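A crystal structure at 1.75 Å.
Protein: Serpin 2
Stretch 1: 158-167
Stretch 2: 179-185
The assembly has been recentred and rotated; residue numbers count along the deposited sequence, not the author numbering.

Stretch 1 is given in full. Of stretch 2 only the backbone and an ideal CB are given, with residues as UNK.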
ATOM      1  N   HIS A 158       4.390 -10.853  12.018  1.00 41.00           N
ATOM      2  CA  HIS A 158       4.824  -9.505  11.621  1.00 37.66           C
ATOM      3  C   HIS A 158       3.685  -8.502  11.410  1.00 39.35           C
ATOM      4  O   HIS A 158       3.931  -7.334  11.075  1.00 35.92           O
ATOM      5  CB  HIS A 158       5.717  -9.588  10.375  1.00 39.43           C
ATOM      6  CG  HIS A 158       7.038 -10.242  10.642  1.00 45.36           C
ATOM      7  ND1 HIS A 158       8.156  -9.531  11.022  1.00 50.54           N
ATOM      8  CD2 HIS A 158       7.410 -11.542  10.624  1.00 46.30           C
ATOM      9  CE1 HIS A 158       9.162 -10.362  11.210  1.00 47.32           C
ATOM     10  NE2 HIS A 158       8.738 -11.591  10.979  1.00 50.83           N
ATOM     11  N   THR A 159       2.450  -8.946  11.623  1.00 30.97           N
ATOM     12  CA  THR A 159       1.288  -8.057  11.543  1.00 32.13           C
ATOM     13  C   THR A 159       0.469  -8.133  12.825  1.00 42.28           C
ATOM     14  O   THR A 159      -0.678  -7.701  12.856  1.00 42.38           O
ATOM     15  CB  THR A 159       0.386  -8.408  10.345  1.00 32.52           C
ATOM     16  OG1 THR A 159      -0.162  -9.724  10.527  1.00 29.86           O
ATOM     17  CG2 THR A 159       1.205  -8.362   9.042  1.00 26.81           C
ATOM     18  N   ASN A 160       1.067  -8.676  13.880  1.00 49.00           N
ATOM     19  CA  ASN A 160       0.397  -8.774  15.175  1.00 57.81           C
ATOM     20  C   ASN A 160      -0.920  -9.542  15.058  1.00 51.56           C
ATOM     21  O   ASN A 160      -1.898  -9.247  15.758  1.00 49.28           O
ATOM     22  CB  ASN A 160       0.153  -7.372  15.745  1.00 62.34           C
ATOM     23  CG  ASN A 160      -0.252  -7.395  17.211  1.00 76.37           C
ATOM     24  OD1 ASN A 160       0.303  -8.153  18.012  1.00 84.47           O
ATOM     25  ND2 ASN A 160      -1.230  -6.564  17.570  1.00 76.47           N
ATOM     26  N   GLY A 161      -0.943 -10.522  14.159  1.00 42.72           N
ATOM     27  CA  GLY A 161      -2.119 -11.343  13.938  1.00 36.29           C
ATOM     28  C   GLY A 161      -3.230 -10.695  13.109  1.00 35.66           C
ATOM     29  O   GLY A 161      -4.299 -11.306  12.917  1.00 35.90           O
ATOM     30  N   ARG A 162      -2.993  -9.482  12.606  1.00 32.15           N
ATOM     31  CA  ARG A 162      -4.002  -8.783  11.811  1.00 32.44           C
ATOM     32  C   ARG A 162      -4.233  -9.571  10.542  1.00 33.92           C
ATOM     33  O   ARG A 162      -5.356  -9.652  10.052  1.00 31.25           O
ATOM     34  CB  ARG A 162      -3.553  -7.359  11.480  1.00 32.68           C
ATOM     35  CG  ARG A 162      -4.537  -6.550  10.612  1.00 35.09           C
ATOM     36  CD  ARG A 162      -5.934  -6.443  11.230  1.00 33.09           C
ATOM     37  NE  ARG A 162      -6.838  -5.708  10.336  1.00 31.86           N
ATOM     38  CZ  ARG A 162      -7.444  -6.244   9.278  1.00 27.41           C
ATOM     39  NH1 ARG A 162      -7.269  -7.537   8.995  1.00 34.86           N
ATOM     40  NH2 ARG A 162      -8.242  -5.499   8.523  1.00 30.37           N
ATOM     41  N   LEU A 163      -3.150 -10.153  10.023  1.00 30.56           N
ATOM     42  CA  LEU A 163      -3.198 -11.022   8.853  1.00 32.57           C
ATOM     43  C   LEU A 163      -2.633 -12.376   9.284  1.00 39.02           C
ATOM     44  O   LEU A 163      -1.632 -12.428  10.000  1.00 36.95           O
ATOM     45  CB  LEU A 163      -2.319 -10.474   7.713  1.00 29.12           C
ATOM     46  CG  LEU A 163      -2.538  -9.028   7.251  1.00 28.26           C
ATOM     47  CD1 LEU A 163      -1.533  -8.658   6.168  1.00 27.79           C
ATOM     48  CD2 LEU A 163      -3.989  -8.820   6.774  1.00 26.93           C
ATOM     49  N   ARG A 164      -3.254 -13.455   8.813  1.00 33.95           N
ATOM     50  CA  ARG A 164      -2.975 -14.801   9.303  1.00 42.46           C
ATOM     51  C   ARG A 164      -2.416 -15.721   8.228  1.00 39.40           C
ATOM     52  O   ARG A 164      -1.834 -16.746   8.541  1.00 37.49           O
ATOM     53  CB  ARG A 164      -4.265 -15.432   9.831  1.00 44.66           C
ATOM     54  CG  ARG A 164      -4.927 -14.693  10.981  1.00 51.82           C
ATOM     55  CD  ARG A 164      -4.151 -14.867  12.275  1.00 66.31           C
ATOM     56  NE  ARG A 164      -4.828 -14.222  13.399  1.00 74.33           N
ATOM     57  CZ  ARG A 164      -4.706 -14.604  14.668  1.00 84.45           C
ATOM     58  NH1 ARG A 164      -3.935 -15.638  14.988  1.00 86.97           N
ATOM     59  NH2 ARG A 164      -5.365 -13.954  15.618  1.00 85.43           N
ATOM     60  N   GLU A 165      -2.619 -15.384   6.960  1.00 36.94           N
ATOM     61  CA  GLU A 165      -2.125 -16.247   5.896  1.00 34.54           C
ATOM     62  C   GLU A 165      -2.091 -15.503   4.590  1.00 34.27           C
ATOM     63  O   GLU A 165      -2.821 -14.527   4.384  1.00 32.92           O
ATOM     64  CB  GLU A 165      -3.004 -17.487   5.725  1.00 41.98           C
ATOM     65  CG  GLU A 165      -4.359 -17.189   5.112  1.00 54.98           C
ATOM     66  CD  GLU A 165      -5.339 -16.618   6.126  1.00 70.23           C
ATOM     67  OE1 GLU A 165      -6.142 -15.720   5.769  1.00 61.17           O
ATOM     68  OE2 GLU A 165      -5.309 -17.085   7.286  1.00 78.53           O
ATOM     69  N   ILE A 166      -1.254 -15.988   3.691  1.00 32.96           N
ATOM     70  CA  ILE A 166      -1.118 -15.345   2.409  1.00 32.15           C
ATOM     71  C   ILE A 166      -0.937 -16.355   1.280  1.00 38.41           C
ATOM     72  O   ILE A 166      -1.184 -16.034   0.127  1.00 37.98           O
ATOM     73  CB  ILE A 166       0.037 -14.339   2.445  1.00 29.43           C
ATOM     74  CG1 ILE A 166       0.032 -13.461   1.197  1.00 29.33           C
ATOM     75  CG2 ILE A 166       1.384 -15.058   2.575  1.00 28.52           C
ATOM     76  CD1 ILE A 166       0.951 -12.231   1.346  1.00 24.26           C
ATOM     77  N   VAL A 167      -0.539 -17.584   1.596  1.00 35.91           N
ATOM     78  CA  VAL A 167      -0.360 -18.575   0.541  1.00 32.93           C
ATOM     79  C   VAL A 167      -0.980 -19.918   0.932  1.00 40.99           C
ATOM     80  O   VAL A 167      -1.202 -20.196   2.102  1.00 36.45           O
ATOM     81  CB  VAL A 167       1.137 -18.821   0.199  1.00 33.52           C
ATOM     82  CG1 VAL A 167       1.817 -17.548  -0.320  1.00 38.06           C
ATOM     83  CG2 VAL A 167       1.883 -19.397   1.410  1.00 37.76           C
ATOM     84  N   UNK A 179       8.721 -14.060  -2.879  1.00 25.97           N
ATOM     85  CA  UNK A 179       9.035 -12.805  -2.231  1.00 22.33           C
ATOM     86  C   UNK A 179       7.707 -12.351  -1.658  1.00 27.18           C
ATOM     87  O   UNK A 179       6.743 -12.218  -2.407  1.00 25.19           O
ATOM     88  CB  UNK A 179       9.655 -11.779  -3.182  1.00 22.33           C
ATOM     89  N   UNK A 180       7.656 -12.110  -0.348  1.00 23.58           N
ATOM     90  CA  UNK A 180       6.387 -11.839   0.340  1.00 24.12           C
ATOM     91  C   UNK A 180       6.503 -10.515   1.056  1.00 26.75           C
ATOM     92  O   UNK A 180       7.500 -10.263   1.709  1.00 22.17           O
ATOM     93  CB  UNK A 180       6.028 -12.956   1.322  1.00 24.12           C
ATOM     94  N   UNK A 181       5.493  -9.659   0.912  1.00 25.45           N
ATOM     95  CA  UNK A 181       5.449  -8.413   1.637  1.00 21.95           C
ATOM     96  C   UNK A 181       4.093  -8.223   2.305  1.00 22.51           C
ATOM     97  O   UNK A 181       3.055  -8.469   1.701  1.00 19.54           O
ATOM     98  CB  UNK A 181       5.755  -7.243   0.700  1.00 21.95           C
ATOM     99  N   UNK A 182       4.114  -7.779   3.553  1.00 18.92           N
ATOM    100  CA  UNK A 182       2.887  -7.437   4.256  1.00 20.60           C
ATOM    101  C   UNK A 182       3.088  -6.110   4.974  1.00 21.86           C
ATOM    102  O   UNK A 182       4.206  -5.650   5.190  1.00 23.73           O
ATOM    103  CB  UNK A 182       2.488  -8.538   5.240  1.00 20.60           C
ATOM    104  N   UNK A 183       1.977  -5.482   5.334  1.00 23.34           N
ATOM    105  CA  UNK A 183       2.032  -4.197   6.007  1.00 18.56           C
ATOM    106  C   UNK A 183       0.916  -4.161   7.027  1.00 27.76           C
ATOM    107  O   UNK A 183      -0.121  -4.802   6.837  1.00 26.63           O
ATOM    108  CB  UNK A 183       1.919  -3.036   5.017  1.00 18.56           C
ATOM    109  N   UNK A 184       1.159  -3.471   8.134  1.00 22.25           N
ATOM    110  CA  UNK A 184       0.183  -3.414   9.221  1.00 27.14           C
ATOM    111  C   UNK A 184       0.219  -2.010   9.785  1.00 25.67           C
ATOM    112  O   UNK A 184       1.293  -1.391   9.858  1.00 23.99           O
ATOM    113  CB  UNK A 184       0.472  -4.456  10.304  1.00 27.14           C
ATOM    114  N   UNK A 185      -0.949  -1.478  10.149  1.00 24.06           N
ATOM    115  CA  UNK A 185      -1.006  -0.110  10.633  1.00 26.37           C
ATOM    116  C   UNK A 185      -2.110   0.060  11.663  1.00 32.11           C
ATOM    117  O   UNK A 185      -3.261  -0.250  11.400  1.00 27.95           O
ATOM    118  CB  UNK A 185      -1.216   0.859   9.468  1.00 26.37           C
TER

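Stretch 2 is an extended strand, with backbone angles in the beta region throughout. Its even-numbered positions point CA-to-CB toward stretch 1, a loop that holds a type I' turn from Thr-159 to Arg-162.

Position 179 is out of reach of stretch 1. Nothing there lies within 5.5 Å of its ideal CB, so stretch 1 sets no preference. The residue is Leu-179, and it makes no contact here.

Position 180 points toward stretch 1. Its ideal CB is 5.1 Å from Ile-166 CD1, and no charge or polar group is offered nearby. A gap of that size suits an apolar side chain of modest length, such as valine, isoleucine or leucine. The residue is Val-180. Its CG1 comes to 3.9 Å from Ile-166 CD1, an apolar contact.

Position 181 points away, and stretch 1 does not restrict it. The residue is Asn-181. Its side chain stays clear of stretch 1, and its OD1 is hydrogen-bonded elsewhere in the structure.

Position 182 points toward stretch 1 again. The ideal CB is already 4.0 Å from Thr-159 CG2 and 4.1 Å from Leu-163 CD1. The Thr-159 hydroxyl accepts a hydrogen bond from Leu-163 N (N to OG1 3.1 Å), while its methyl faces this strand. The surroundings are therefore apolar and close. Alanine, valine or perhaps isoleucine would suit. The residue is Val-182, chi1 m. Its CG2 packs 3.6 Å from Thr-159 CG2, and its CG1 lies 4.2 Å from Ile-166 CD1. The two methyls thus reach different residues of the loop.

Position 183 points away, so its side chain is little constrained by stretch 1. The residue is Ile-183. Its backbone O, rather than its side chain, approaches the loop, 4.2 Å from Leu-163 CD1.

Position 184 points toward the turn. The ideal CB is 3.9 Å from Thr-159 CA and 5.1 Å from Arg-162 CB. A flat ring could lie along the turn backbone, so phenylalanine or tyrosine would suit; a long aliphatic chain is also conceivable. The residue is Tyr-184, chi1 t, which has the largest covered area of the contact. One ring face lies against Thr-159 C, and Arg-162 CB sits at the ring edge, 3.5 Å from Tyr-184 CD1. Thr-159 O is 3.3 Å from Tyr-184 CD1; this same oxygen accepts the turn's hydrogen bond from Arg-162 N (2.9 Å). Tyr-184 OH reaches to 3.9 Å from Asn-160 ND2.

Position 185 points away, and stretch 1 offers it nothing. The residue is Phe-185, which makes no contact here.

Stretch 2 179-185: LVNVIYF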
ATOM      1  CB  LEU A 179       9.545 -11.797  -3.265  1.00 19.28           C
ATOM      2  CG  LEU A 179       9.804 -10.365  -2.786  1.00 23.46           C
ATOM      3  CD1 LEU A 179      10.698 -10.321  -1.557  1.00 22.76           C
ATOM      4  CD2 LEU A 179      10.435  -9.524  -3.914  1.00 24.37           C
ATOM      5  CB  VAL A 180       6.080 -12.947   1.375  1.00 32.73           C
ATOM      6  CG1 VAL A 180       4.773 -12.640   2.123  1.00 38.07           C
ATOM      7  CG2 VAL A 180       5.964 -14.285   0.685  1.00 30.11           C
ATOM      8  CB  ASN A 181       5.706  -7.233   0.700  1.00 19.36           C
ATOM      9  CG  ASN A 181       5.494  -5.897   1.383  1.00 23.17           C
ATOM     10  OD1 ASN A 181       6.373  -5.392   2.092  1.00 26.15           O
ATOM     11  ND2 ASN A 181       4.334  -5.332   1.193  1.00 19.04           N
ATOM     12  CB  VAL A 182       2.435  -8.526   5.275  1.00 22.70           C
ATOM     13  CG1 VAL A 182       2.077  -9.833   4.553  1.00 21.91           C
ATOM     14  CG2 VAL A 182       3.524  -8.792   6.300  1.00 27.88           C
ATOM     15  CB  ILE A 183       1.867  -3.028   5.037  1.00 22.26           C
ATOM     16  CG1 ILE A 183       2.101  -1.705   5.781  1.00 21.04           C
ATOM     17  CG2 ILE A 183       0.470  -3.083   4.394  1.00 22.86           C
ATOM     18  CD1 ILE A 183       2.154  -0.473   4.859  1.00 26.44           C
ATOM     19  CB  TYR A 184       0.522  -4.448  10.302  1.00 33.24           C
ATOM     20  CG  TYR A 184      -0.110  -4.160  11.649  1.00 31.38           C
ATOM     21  CD1 TYR A 184      -1.390  -4.602  11.945  1.00 32.15           C
ATOM     22  CD2 TYR A 184       0.573  -3.432  12.617  1.00 29.74           C
ATOM     23  CE1 TYR A 184      -1.970  -4.348  13.187  1.00 36.67           C
ATOM     24  CE2 TYR A 184       0.008  -3.173  13.857  1.00 34.18           C
ATOM     25  CZ  TYR A 184      -1.261  -3.629  14.136  1.00 38.14           C
ATOM     26  OH  TYR A 184      -1.823  -3.361  15.364  1.00 44.50           O
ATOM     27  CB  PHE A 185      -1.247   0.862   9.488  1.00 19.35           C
ATOM     28  CG  PHE A 185      -1.604   2.245   9.950  1.00 25.48           C
ATOM     29  CD1 PHE A 185      -0.738   2.966  10.760  1.00 23.20           C
ATOM     30  CD2 PHE A 185      -2.808   2.818   9.586  1.00 22.77           C
ATOM     31  CE1 PHE A 185      -1.072   4.247  11.189  1.00 21.85           C
ATOM     32  CE2 PHE A 185      -3.147   4.104  10.017  1.00 28.69           C
ATOM     33  CZ  PHE A 185      -2.274   4.809  10.826  1.00 24.73           C
TER
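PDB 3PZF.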